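Local coordinates for histidyl-trna synthetase (Thermus thermophilus, PDB 1H4V), which catalyses the ATP-dependent attachment of L-histidine to tRNA(His), releasing AMP and diphosphate, as a homodimeric class II aminoacyl-tRNA synthetase, at the interface of chains A and B. Numbering follows the deposited sequence. Chains: chain A/B, Histidyl-trna synthetase.

The interface of chains A and B. Residues chain A 46, 48-49, 88, 92, 295; chain B 3-4.
B:Ala3 and B:Arg4, near the amino terminus of chain B, lie across the surface of chain A and illustrate how one patch of a dimer interface can fit by van der Waals contact where no hydrogen bond spans it. B:Ala3 gives up 82 Å² of surface. Its methyl, CB, meets CG2 of A:Val49 at 3.6 Å, tip to tip; chi1 of 169° sets CG1 anti to the backbone N and leaves CG2 beside that N, directed at the methyl, while A:Gln48 and A:Leu295 lie at the margin. The carbonyl O of B:Ala3 lies alongside the CG-CD stretch of A:Arg88, 3.3 Å from CD. A bend at chi2 (-80°) and another at chi3 lead the A:Arg88 chain past this carbonyl and on to A:Glu92, where NH1 forms a salt bridge of 3.0 Å with OE1 within chain A. OE1 in turn lies 3.3 Å from CB of B:Arg4, and the salt bridge probably fixes the carboxylate that B:Arg4 packs against.

The side chains of A:Glu92 and B:Arg4 run past each other in opposite senses, CG of the glutamate lying 3.6 Å from CD of the arginine. Carboxylate and guanidinium planes stand 82° apart, and OE1 of A:Glu92 remains 5.1 Å from NE of B:Arg4, so any attraction would probably act at a distance. An alanine in place of B:Arg4 would probably leave the methylenes of A:Glu92 without their apolar partner and open a gap beside the end of helix 83-92. Opposite, A:Gln48 NE2 donates to A:Glu46 OE1 from above the carboxylate plane (2.8 Å). Together with its symmetry twin, the patch fits the amino-terminal segment of each subunit against the catalytic region of the other in the homodimer.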
loop_
_atom_site.group_PDB
_atom_site.type_symbol
_atom_site.label_atom_id
_atom_site.label_comp_id
_atom_site.label_asym_id
_atom_site.label_seq_id
_atom_site.Cartn_x
_atom_site.Cartn_y
_atom_site.Cartn_z
ATOM N N GLU A 46 3.721 -14.401 13.275
ATOM C CA GLU A 46 4.282 -15.607 13.862
ATOM C C GLU A 46 3.984 -16.711 12.867
ATOM O O GLU A 46 2.875 -16.810 12.344
ATOM C CB GLU A 46 3.618 -15.943 15.189
ATOM C CG GLU A 46 3.961 -15.029 16.318
ATOM C CD GLU A 46 3.601 -15.659 17.644
ATOM O OE1 GLU A 46 4.101 -16.779 17.912
ATOM O OE2 GLU A 46 2.817 -15.047 18.408
ATOM N N GLN A 48 3.264 -19.749 13.112
ATOM C CA GLN A 48 2.100 -20.586 13.383
ATOM C C GLN A 48 0.802 -20.049 12.782
ATOM O O GLN A 48 -0.137 -20.801 12.561
ATOM C CB GLN A 48 1.933 -20.783 14.892
ATOM C CG GLN A 48 1.801 -19.502 15.682
ATOM C CD GLN A 48 1.711 -19.767 17.171
ATOM O OE1 GLN A 48 0.834 -20.501 17.630
ATOM N NE2 GLN A 48 2.619 -19.172 17.936
ATOM N N VAL A 49 0.749 -18.753 12.506
ATOM C CA VAL A 49 -0.459 -18.182 11.936
ATOM C C VAL A 49 -0.717 -18.803 10.572
ATOM O O VAL A 49 -1.865 -19.064 10.196
ATOM C CB VAL A 49 -0.327 -16.661 11.786
ATOM C CG1 VAL A 49 -1.461 -16.108 10.948
ATOM C CG2 VAL A 49 -0.326 -16.022 13.159
ATOM N N ARG A 88 -7.042 -14.064 11.967
ATOM C CA ARG A 88 -6.239 -13.774 13.147
ATOM C C ARG A 88 -6.574 -12.376 13.664
ATOM O O ARG A 88 -6.527 -12.121 14.867
ATOM C CB ARG A 88 -4.748 -13.887 12.802
ATOM C CG ARG A 88 -3.778 -13.846 13.993
ATOM C CD ARG A 88 -3.537 -12.418 14.473
ATOM N NE ARG A 88 -3.026 -11.576 13.395
ATOM C CZ ARG A 88 -3.204 -10.262 13.325
ATOM N NH1 ARG A 88 -3.880 -9.631 14.272
ATOM N NH2 ARG A 88 -2.728 -9.584 12.297
ATOM N N GLU A 92 -8.176 -11.278 17.244
ATOM C CA GLU A 92 -7.465 -10.341 18.098
ATOM C C GLU A 92 -8.296 -9.139 18.535
ATOM O O GLU A 92 -8.203 -8.702 19.684
ATOM C CB GLU A 92 -6.184 -9.855 17.403
ATOM C CG GLU A 92 -5.256 -9.054 18.309
ATOM C CD GLU A 92 -3.905 -8.752 17.683
ATOM O OE1 GLU A 92 -3.258 -9.686 17.163
ATOM O OE2 GLU A 92 -3.479 -7.580 17.720
ATOM N N LEU A 295 -6.346 -21.770 14.691
ATOM C CA LEU A 295 -5.509 -20.699 15.213
ATOM C C LEU A 295 -5.691 -20.500 16.716
ATOM O O LEU A 295 -5.016 -19.676 17.331
ATOM C CB LEU A 295 -5.815 -19.388 14.470
ATOM C CG LEU A 295 -5.564 -19.445 12.956
ATOM C CD1 LEU A 295 -5.776 -18.074 12.322
ATOM C CD2 LEU A 295 -4.142 -19.932 12.708
ATOM N N ALA B 3 -2.758 -16.628 18.562
ATOM C CA ALA B 3 -1.699 -15.828 17.970
ATOM C C ALA B 3 -2.135 -14.377 17.780
ATOM O O ALA B 3 -3.224 -14.103 17.292
ATOM C CB ALA B 3 -1.283 -16.426 16.633
ATOM N N ARG B 4 -1.280 -13.451 18.192
ATOM C CA ARG B 4 -1.563 -12.030 18.048
ATOM C C ARG B 4 -0.524 -11.424 17.117
ATOM O O ARG B 4 0.500 -12.044 16.820
ATOM C CB ARG B 4 -1.492 -11.314 19.403
ATOM C CG ARG B 4 -2.388 -11.896 20.484
ATOM C CD ARG B 4 -3.850 -11.928 20.061
ATOM N NE ARG B 4 -4.692 -12.534 21.090
ATOM C CZ ARG B 4 -5.921 -12.995 20.881
ATOM N NH1 ARG B 4 -6.464 -12.927 19.673
ATOM N NH2 ARG B 4 -6.609 -13.527 21.881
#